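Local coordinates for protein mitochondrial enolase superfamily member 1 (Homo sapiens, PDB 4A35) that catalyses the magnesium-dependent dehydration of L-fuconate to 2-keto-3-deoxy-L-fuconate, a step in the catabolism of L-fucose, at residues K221-C235 / W264-E277. Numbering follows the deposited sequence. Where two conformers were deposited one is given.
Sequences KVKVGADLQDDMRRC and WMSKLAKFKPLWIE. With MG (magnesium ion), chain B.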
ATOM      1  N   LYS A 221      11.763  12.402  22.242  1.00 19.34           N
ATOM      2  CA  LYS A 221      12.107  11.510  21.155  1.00 19.06           C
ATOM      3  C   LYS A 221      13.317  12.064  20.442  1.00 20.35           C
ATOM      4  O   LYS A 221      13.530  13.282  20.408  1.00 20.90           O
ATOM      5  CB  LYS A 221      10.934  11.275  20.166  1.00 22.10           C
ATOM      6  CG  LYS A 221      11.216  10.105  19.211  1.00 27.99           C
ATOM      7  CD  LYS A 221       9.966   9.300  18.834  1.00 28.15           C
ATOM      8  CE  LYS A 221       9.338   9.999  17.675  1.00 24.99           C
ATOM      9  NZ  LYS A 221       8.026   9.388  17.328  1.00 19.91           N
ATOM     10  N   VAL A 222      14.112  11.163  19.858  1.00 17.70           N
ATOM     11  CA  VAL A 222      15.283  11.524  19.051  1.00 17.03           C
ATOM     12  C   VAL A 222      15.307  10.655  17.788  1.00 21.36           C
ATOM     13  O   VAL A 222      15.108   9.439  17.857  1.00 20.92           O
ATOM     14  CB  VAL A 222      16.614  11.404  19.881  1.00 20.97           C
ATOM     15  CG1 VAL A 222      16.810   9.973  20.410  1.00 21.79           C
ATOM     16  CG2 VAL A 222      17.827  11.824  19.059  1.00 21.29           C
ATOM     17  N   LYS A 223      15.567  11.281  16.637  1.00 17.65           N
ATOM     18  CA  LYS A 223      15.712  10.558  15.378  1.00 17.60           C
ATOM     19  C   LYS A 223      17.105   9.989  15.286  1.00 22.50           C
ATOM     20  O   LYS A 223      18.097  10.678  15.595  1.00 22.19           O
ATOM     21  CB  LYS A 223      15.466  11.481  14.162  1.00 18.49           C
ATOM     22  CG  LYS A 223      14.088  12.113  14.100  1.00 20.03           C
ATOM     23  CD  LYS A 223      12.977  11.045  13.992  1.00 20.61           C
ATOM     24  CE  LYS A 223      11.657  11.700  14.320  1.00 28.18           C
ATOM     25  NZ  LYS A 223      10.515  11.008  13.670  1.00 29.48           N
ATOM     26  N   VAL A 224      17.178   8.766  14.767  1.00 18.46           N
ATOM     27  CA  VAL A 224      18.425   8.007  14.567  1.00 19.99           C
ATOM     28  C   VAL A 224      18.385   7.282  13.220  1.00 22.59           C
ATOM     29  O   VAL A 224      17.335   7.283  12.544  1.00 19.41           O
ATOM     30  CB  VAL A 224      18.655   6.985  15.745  1.00 22.16           C
ATOM     31  CG1 VAL A 224      18.742   7.700  17.120  1.00 22.34           C
ATOM     32  CG2 VAL A 224      17.588   5.873  15.748  1.00 20.06           C
ATOM     33  N   GLY A 225      19.499   6.639  12.858  1.00 23.52           N
ATOM     34  CA  GLY A 225      19.536   5.721  11.729  1.00 22.68           C
ATOM     35  C   GLY A 225      20.239   6.048  10.435  1.00 25.29           C
ATOM     36  O   GLY A 225      20.241   5.198   9.550  1.00 24.50           O
ATOM     37  N   ALA A 226      20.798   7.262  10.284  1.00 21.48           N
ATOM     38  CA  ALA A 226      21.533   7.617   9.062  1.00 22.62           C
ATOM     39  C   ALA A 226      23.022   7.465   9.300  1.00 27.06           C
ATOM     40  O   ALA A 226      23.767   7.079   8.390  1.00 27.85           O
ATOM     41  CB  ALA A 226      21.213   9.063   8.648  1.00 23.18           C
ATOM     42  N   ASP A 227      23.464   7.806  10.518  1.00 21.91           N
ATOM     43  CA  ASP A 227      24.881   7.862  10.853  1.00 21.57           C
ATOM     44  C   ASP A 227      25.047   7.577  12.341  1.00 24.16           C
ATOM     45  O   ASP A 227      24.596   8.360  13.175  1.00 22.49           O
ATOM     46  CB  ASP A 227      25.464   9.251  10.472  1.00 22.73           C
ATOM     47  CG  ASP A 227      26.975   9.316  10.693  1.00 34.59           C
ATOM     48  OD1 ASP A 227      27.415   9.283  11.877  1.00 32.00           O
ATOM     49  OD2 ASP A 227      27.717   9.279   9.695  1.00 42.61           O
ATOM     50  N   LEU A 228      25.659   6.432  12.658  1.00 22.92           N
ATOM     51  CA  LEU A 228      25.812   5.985  14.042  1.00 23.79           C
ATOM     52  C   LEU A 228      26.540   6.994  14.922  1.00 28.61           C
ATOM     53  O   LEU A 228      26.080   7.229  16.033  1.00 28.94           O
ATOM     54  CB  LEU A 228      26.547   4.625  14.077  1.00 23.99           C
ATOM     55  CG  LEU A 228      26.745   3.983  15.441  1.00 28.47           C
ATOM     56  CD1 LEU A 228      25.419   3.801  16.180  1.00 28.58           C
ATOM     57  CD2 LEU A 228      27.485   2.676  15.291  1.00 30.22           C
ATOM     58  N   GLN A 229      27.691   7.523  14.471  1.00 26.45           N
ATOM     59  CA  GLN A 229      28.469   8.496  15.271  1.00 26.99           C
ATOM     60  C   GLN A 229      27.622   9.748  15.567  1.00 29.64           C
ATOM     61  O   GLN A 229      27.623  10.212  16.704  1.00 28.95           O
ATOM     62  CB  GLN A 229      29.790   8.874  14.584  1.00 30.22           C
ATOM     63  CG  GLN A 229      30.859   7.743  14.605  1.00 44.33           C
ATOM     64  CD  GLN A 229      30.806   6.803  15.809  1.00 63.85           C
ATOM     65  OE1 GLN A 229      30.495   5.600  15.682  1.00 59.95           O
ATOM     66  NE2 GLN A 229      31.079   7.333  17.007  1.00 53.10           N
ATOM     67  N   ASP A 230      26.847  10.242  14.566  1.00 26.39           N
ATOM     68  CA  ASP A 230      25.941  11.389  14.764  1.00 25.27           C
ATOM     69  C   ASP A 230      24.857  11.028  15.793  1.00 28.28           C
ATOM     70  O   ASP A 230      24.507  11.874  16.631  1.00 26.71           O
ATOM     71  CB  ASP A 230      25.309  11.893  13.438  1.00 25.44           C
ATOM     72  CG  ASP A 230      24.521  13.209  13.612  1.00 32.99           C
ATOM     73  OD1 ASP A 230      25.159  14.259  13.918  1.00 32.72           O
ATOM     74  OD2 ASP A 230      23.273  13.204  13.386  1.00 35.27           O
ATOM     75  N   ASP A 231      24.347   9.759  15.755  1.00 24.03           N
ATOM     76  CA  ASP A 231      23.342   9.312  16.720  1.00 21.75           C
ATOM     77  C   ASP A 231      23.931   9.302  18.125  1.00 26.84           C
ATOM     78  O   ASP A 231      23.288   9.759  19.056  1.00 27.03           O
ATOM     79  CB  ASP A 231      22.787   7.923  16.360  1.00 21.24           C
ATOM     80  CG  ASP A 231      21.959   7.864  15.094  1.00 23.76           C
ATOM     81  OD1 ASP A 231      21.474   8.941  14.638  1.00 23.08           O
ATOM     82  OD2 ASP A 231      21.770   6.737  14.558  1.00 24.51           O
ATOM     83  N   MET A 232      25.159   8.826  18.272  1.00 25.79           N
ATOM     84  CA  MET A 232      25.794   8.829  19.587  1.00 28.88           C
ATOM     85  C   MET A 232      26.042  10.256  20.080  1.00 33.94           C
ATOM     86  O   MET A 232      25.693  10.534  21.233  1.00 33.18           O
ATOM     87  CB  MET A 232      27.059   8.013  19.584  1.00 32.76           C
ATOM     88  CG  MET A 232      26.772   6.615  20.074  1.00 37.86           C
ATOM     89  SD  MET A 232      28.160   5.635  19.649  1.00 46.58           S
ATOM     90  CE  MET A 232      27.409   4.118  19.492  1.00 42.99           C
ATOM     91  N   ARG A 233      26.508  11.171  19.193  1.00 30.08           N
ATOM     92  CA  ARG A 233      26.711  12.589  19.526  1.00 31.87           C
ATOM     93  C   ARG A 233      25.400  13.223  20.078  1.00 33.17           C
ATOM     94  O   ARG A 233      25.428  13.837  21.144  1.00 32.79           O
ATOM     95  CB  ARG A 233      27.204  13.398  18.285  1.00 32.92           C
ATOM     96  CG  ARG A 233      27.089  14.951  18.427  1.00 35.21           C
ATOM     97  CD  ARG A 233      27.458  15.690  17.148  1.00 34.71           C
ATOM     98  NE  ARG A 233      26.359  15.767  16.176  1.00 32.47           N
ATOM     99  CZ  ARG A 233      25.460  16.755  16.096  1.00 41.17           C
ATOM    100  NH1 ARG A 233      25.491  17.773  16.965  1.00 28.49           N
ATOM    101  NH2 ARG A 233      24.521  16.733  15.151  1.00 30.79           N
ATOM    102  N   ARG A 234      24.273  13.080  19.349  1.00 29.38           N
ATOM    103  CA  ARG A 234      23.015  13.707  19.728  1.00 28.44           C
ATOM    104  C   ARG A 234      22.331  13.025  20.930  1.00 29.66           C
ATOM    105  O   ARG A 234      21.724  13.725  21.750  1.00 27.75           O
ATOM    106  CB  ARG A 234      22.058  13.830  18.525  1.00 28.34           C
ATOM    107  CG  ARG A 234      22.569  14.821  17.443  1.00 30.39           C
ATOM    108  CD  ARG A 234      21.560  14.978  16.314  1.00 33.42           C
ATOM    109  NE  ARG A 234      21.512  13.714  15.610  1.00 27.79           N
ATOM    110  CZ  ARG A 234      20.473  12.890  15.604  1.00 36.95           C
ATOM    111  NH1 ARG A 234      19.317  13.261  16.160  1.00 27.65           N
ATOM    112  NH2 ARG A 234      20.569  11.697  15.030  1.00 26.93           N
ATOM    113  N   CYS A 235      22.395  11.677  21.031  1.00 27.60           N
ATOM    114  CA  CYS A 235      21.803  10.958  22.160  1.00 26.07           C
ATOM    115  C   CYS A 235      22.567  11.313  23.433  1.00 29.56           C
ATOM    116  O   CYS A 235      21.939  11.529  24.459  1.00 30.24           O
ATOM    117  CB  CYS A 235      21.792   9.451  21.909  1.00 23.85           C
ATOM    118  SG  CYS A 235      20.575   8.933  20.685  1.00 25.30           S
ATOM    119  N   TRP A 264      22.876  -1.965  15.322  1.00 21.10           N
ATOM    120  CA  TRP A 264      22.855  -0.522  15.562  1.00 22.04           C
ATOM    121  C   TRP A 264      22.283  -0.216  16.968  1.00 24.03           C
ATOM    122  O   TRP A 264      22.884   0.538  17.749  1.00 21.54           O
ATOM    123  CB  TRP A 264      22.027   0.143  14.457  1.00 20.12           C
ATOM    124  CG  TRP A 264      22.300   1.600  14.284  1.00 21.82           C
ATOM    125  CD1 TRP A 264      22.012   2.602  15.178  1.00 24.48           C
ATOM    126  CD2 TRP A 264      22.647   2.248  13.053  1.00 20.92           C
ATOM    127  NE1 TRP A 264      22.213   3.824  14.595  1.00 23.49           N
ATOM    128  CE2 TRP A 264      22.612   3.642  13.292  1.00 24.35           C
ATOM    129  CE3 TRP A 264      23.051   1.784  11.783  1.00 22.36           C
ATOM    130  CZ2 TRP A 264      22.919   4.584  12.294  1.00 24.12           C
ATOM    131  CZ3 TRP A 264      23.404   2.725  10.810  1.00 23.86           C
ATOM    132  CH2 TRP A 264      23.310   4.104  11.068  1.00 24.68           C
ATOM    133  N   MET A 265      21.184  -0.891  17.323  1.00 20.24           N
ATOM    134  CA  MET A 265      20.526  -0.689  18.624  1.00 19.18           C
ATOM    135  C   MET A 265      21.367  -1.212  19.785  1.00 24.08           C
ATOM    136  O   MET A 265      21.283  -0.650  20.892  1.00 23.31           O
ATOM    137  CB  MET A 265      19.114  -1.274  18.648  1.00 19.12           C
ATOM    138  CG  MET A 265      18.113  -0.426  17.849  1.00 19.54           C
ATOM    139  SD  MET A 265      18.131   1.345  18.311  1.00 22.03           S
ATOM    140  CE  MET A 265      17.799   1.194  20.126  1.00 18.98           C
ATOM    141  N   SER A 266      22.209  -2.249  19.541  1.00 19.91           N
ATOM    142  CA  SER A 266      23.107  -2.767  20.582  0.50 19.80           C
ATOM    143  C   SER A 266      24.113  -1.674  20.990  1.00 25.09           C
ATOM    144  O   SER A 266      24.539  -1.623  22.148  1.00 26.19           O
ATOM    145  CB  SER A 266      23.855  -4.010  20.098  0.50 21.07           C
ATOM    146  OG  SER A 266      24.925  -3.656  19.241  0.50 22.30           O
ATOM    147  N   LYS A 267      24.463  -0.769  20.034  1.00 23.14           N
ATOM    148  CA  LYS A 267      25.421   0.325  20.259  1.00 24.45           C
ATOM    149  C   LYS A 267      24.741   1.559  20.917  1.00 27.81           C
ATOM    150  O   LYS A 267      25.412   2.351  21.607  1.00 28.35           O
ATOM    151  CB  LYS A 267      26.086   0.702  18.932  1.00 26.75           C
ATOM    152  CG  LYS A 267      27.068  -0.391  18.506  1.00 36.08           C
ATOM    153  CD  LYS A 267      27.400  -0.294  17.057  1.00 51.37           C
ATOM    154  CE  LYS A 267      28.517  -1.214  16.642  1.00 69.11           C
ATOM    155  NZ  LYS A 267      28.677  -1.224  15.159  1.00 75.91           N
ATOM    156  N   LEU A 268      23.426   1.744  20.664  1.00 23.18           N
ATOM    157  CA  LEU A 268      22.661   2.880  21.250  1.00 22.24           C
ATOM    158  C   LEU A 268      21.975   2.507  22.584  1.00 24.92           C
ATOM    159  O   LEU A 268      21.399   3.378  23.249  1.00 21.99           O
ATOM    160  CB  LEU A 268      21.588   3.396  20.253  1.00 22.03           C
ATOM    161  CG  LEU A 268      22.133   4.065  18.999  1.00 24.68           C
ATOM    162  CD1 LEU A 268      21.015   4.478  18.059  1.00 24.70           C
ATOM    163  CD2 LEU A 268      23.165   5.203  19.336  1.00 24.23           C
ATOM    164  N   ALA A 269      22.015   1.202  22.972  1.00 22.86           N
ATOM    165  CA  ALA A 269      21.348   0.759  24.181  1.00 22.89           C
ATOM    166  C   ALA A 269      21.886   1.443  25.449  1.00 27.83           C
ATOM    167  O   ALA A 269      21.118   1.601  26.412  1.00 28.80           O
ATOM    168  CB  ALA A 269      21.457  -0.760  24.319  1.00 24.18           C
ATOM    169  N   LYS A 270      23.147   1.945  25.421  1.00 24.71           N
ATOM    170  CA  LYS A 270      23.747   2.626  26.582  1.00 25.89           C
ATOM    171  C   LYS A 270      22.930   3.878  26.967  1.00 29.86           C
ATOM    172  O   LYS A 270      22.969   4.273  28.115  1.00 30.23           O
ATOM    173  CB  LYS A 270      25.223   2.990  26.329  1.00 28.02           C
ATOM    174  CG  LYS A 270      25.475   3.944  25.138  1.00 31.99           C
ATOM    175  CD  LYS A 270      26.981   4.085  24.894  1.00 34.92           C
ATOM    176  CE  LYS A 270      27.342   4.844  23.643  1.00 43.79           C
ATOM    177  NZ  LYS A 270      28.834   4.885  23.457  1.00 52.77           N
ATOM    178  N   PHE A 271      22.170   4.458  26.021  1.00 24.09           N
ATOM    179  CA  PHE A 271      21.366   5.656  26.294  1.00 23.87           C
ATOM    180  C   PHE A 271      20.023   5.291  26.961  1.00 26.13           C
ATOM    181  O   PHE A 271      19.236   6.180  27.305  1.00 25.54           O
ATOM    182  CB  PHE A 271      21.160   6.480  24.998  1.00 24.93           C
ATOM    183  CG  PHE A 271      22.492   6.906  24.415  1.00 25.80           C
ATOM    184  CD1 PHE A 271      23.308   7.826  25.085  1.00 30.30           C
ATOM    185  CD2 PHE A 271      22.948   6.370  23.213  1.00 25.78           C
ATOM    186  CE1 PHE A 271      24.549   8.198  24.558  1.00 31.33           C
ATOM    187  CE2 PHE A 271      24.176   6.749  22.680  1.00 28.32           C
ATOM    188  CZ  PHE A 271      24.978   7.667  23.358  1.00 29.06           C
ATOM    189  N   LYS A 272      19.797   3.985  27.203  1.00 23.50           N
ATOM    190  CA  LYS A 272      18.588   3.447  27.842  1.00 23.82           C
ATOM    191  C   LYS A 272      17.295   3.998  27.200  1.00 25.49           C
ATOM    192  O   LYS A 272      16.411   4.553  27.895  1.00 24.81           O
ATOM    193  CB  LYS A 272      18.566   3.679  29.373  1.00 25.51           C
ATOM    194  CG  LYS A 272      19.855   3.264  30.105  1.00 33.01           C
ATOM    195  CD  LYS A 272      20.164   1.795  29.941  1.00 36.07           C
ATOM    196  CE  LYS A 272      21.225   1.347  30.937  1.00 41.81           C
ATOM    197  NZ  LYS A 272      21.829   0.049  30.529  1.00 49.40           N
ATOM    198  N   PRO A 273      17.132   3.778  25.874  1.00 19.47           N
ATOM    199  CA  PRO A 273      15.869   4.204  25.223  1.00 18.15           C
ATOM    200  C   PRO A 273      14.652   3.365  25.679  1.00 21.39           C
ATOM    201  O   PRO A 273      14.785   2.153  25.872  1.00 20.52           O
ATOM    202  CB  PRO A 273      16.156   3.966  23.730  1.00 18.56           C
ATOM    203  CG  PRO A 273      17.166   2.886  23.690  1.00 21.59           C
ATOM    204  CD  PRO A 273      18.050   3.107  24.919  1.00 19.16           C
ATOM    205  N   LEU A 274      13.491   4.000  25.908  1.00 22.01           N
ATOM    206  CA  LEU A 274      12.270   3.214  26.231  1.00 22.19           C
ATOM    207  C   LEU A 274      11.862   2.311  25.039  1.00 22.31           C
ATOM    208  O   LEU A 274      11.486   1.121  25.180  1.00 19.91           O
ATOM    209  CB  LEU A 274      11.115   4.166  26.604  1.00 21.61           C
ATOM    210  CG  LEU A 274       9.729   3.480  26.757  1.00 25.27           C
ATOM    211  CD1 LEU A 274       9.723   2.516  27.981  1.00 26.94           C
ATOM    212  CD2 LEU A 274       8.628   4.512  26.900  1.00 26.57           C
ATOM    213  N   TRP A 275      11.933   2.885  23.835  1.00 20.99           N
ATOM    214  CA  TRP A 275      11.609   2.155  22.649  1.00 20.12           C
ATOM    215  C   TRP A 275      12.456   2.594  21.466  1.00 21.02           C
ATOM    216  O   TRP A 275      13.049   3.712  21.457  1.00 17.29           O
ATOM    217  CB  TRP A 275      10.106   2.278  22.277  1.00 18.63           C
ATOM    218  CG  TRP A 275       9.602   3.593  21.728  1.00 18.54           C
ATOM    219  CD1 TRP A 275       9.956   4.192  20.548  1.00 21.23           C
ATOM    220  CD2 TRP A 275       8.443   4.299  22.203  1.00 18.21           C
ATOM    221  NE1 TRP A 275       9.166   5.314  20.327  1.00 19.55           N
ATOM    222  CE2 TRP A 275       8.218   5.391  21.313  1.00 21.14           C
ATOM    223  CE3 TRP A 275       7.579   4.128  23.318  1.00 19.97           C
ATOM    224  CZ2 TRP A 275       7.150   6.289  21.482  1.00 19.28           C
ATOM    225  CZ3 TRP A 275       6.540   5.032  23.496  1.00 21.77           C
ATOM    226  CH2 TRP A 275       6.312   6.080  22.569  1.00 21.50           C
ATOM    227  N   ILE A 276      12.515   1.698  20.486  1.00 17.17           N
ATOM    228  CA  ILE A 276      13.047   1.976  19.142  1.00 15.14           C
ATOM    229  C   ILE A 276      11.841   1.922  18.203  1.00 18.53           C
ATOM    230  O   ILE A 276      11.140   0.884  18.116  1.00 17.19           O
ATOM    231  CB  ILE A 276      14.249   1.090  18.645  1.00 17.93           C
ATOM    232  CG1 ILE A 276      14.567   1.516  17.161  1.00 17.98           C
ATOM    233  CG2 ILE A 276      13.917  -0.431  18.669  1.00 14.73           C
ATOM    234  CD1 ILE A 276      15.198   3.015  16.991  1.00 17.39           C
ATOM    235  N   GLU A 277      11.585   3.051  17.546  1.00 16.31           N
ATOM    236  CA  GLU A 277      10.435   3.190  16.673  1.00 17.17           C
ATOM    237  C   GLU A 277      10.847   2.943  15.194  1.00 19.84           C
ATOM    238  O   GLU A 277      11.892   3.432  14.737  1.00 19.34           O
ATOM    239  CB  GLU A 277       9.843   4.587  16.882  1.00 18.05           C
ATOM    240  CG  GLU A 277       8.671   4.939  15.963  1.00 20.11           C
ATOM    241  CD  GLU A 277       8.087   6.294  16.358  1.00 24.19           C
ATOM    242  OE1 GLU A 277       8.222   6.647  17.553  1.00 21.61           O
ATOM    243  OE2 GLU A 277       7.394   6.936  15.528  1.00 22.68           O
TER
HETATM  244 MG    MG B1445       8.066   8.069  13.801  1.00 23.25          MG
HETATM  245  O   HOH W   1       7.416   9.807  14.441  1.00 29.17           O
HETATM  246  O   HOH W   2       8.393   9.676  12.030  1.00 39.24           O
HETATM  247  O   HOH W   3       8.896   6.714  12.676  1.00 22.47           O
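Trp264 NE1 donates to Asp231 OD2 over 2.9 Å; the acceptor lies close to the indole plane and uses its anti lone pair, but the N-H...O angle of 140° marks a bent bond. The same OD2 takes Gly225 N on its syn side, 2.8 Å away, tying the loop after strand 219-223 to the helix. At the other end Lys221 NZ bridges to Glu277 OE1 at 2.8 Å, while Glu277 OE2 binds the magnesium ion, whose other protein ligands are Asp251 and Glu306. Segment 221-235 belongs to one beta-alpha unit of the enolase-superfamily barrel; 264-277 carries the helix end of the next and the strand that follows, so strands 219-223 and 275-277 flank strand 247-251, and helices 228-235 and 264-268 pack outside at -28°. Apolar contacts continue along the helices into the 3-10 segment 269-271. Leu228 CD1 lies over one face of the Trp264 indole, 3.9 Å from the five-membered-ring centroid, carried there by a trans chi1 of -178°. A leucine in place of Trp264 would probably leave Asp231 OD2 without its cross-segment donor and Leu228 CD1 without the ring face beneath it. Phe271 is sandwiched between Cys235 CB, 3.5 Å from its centroid, and Lys270 CG on the opposite face, while Met232 CG meets its edge at CE2.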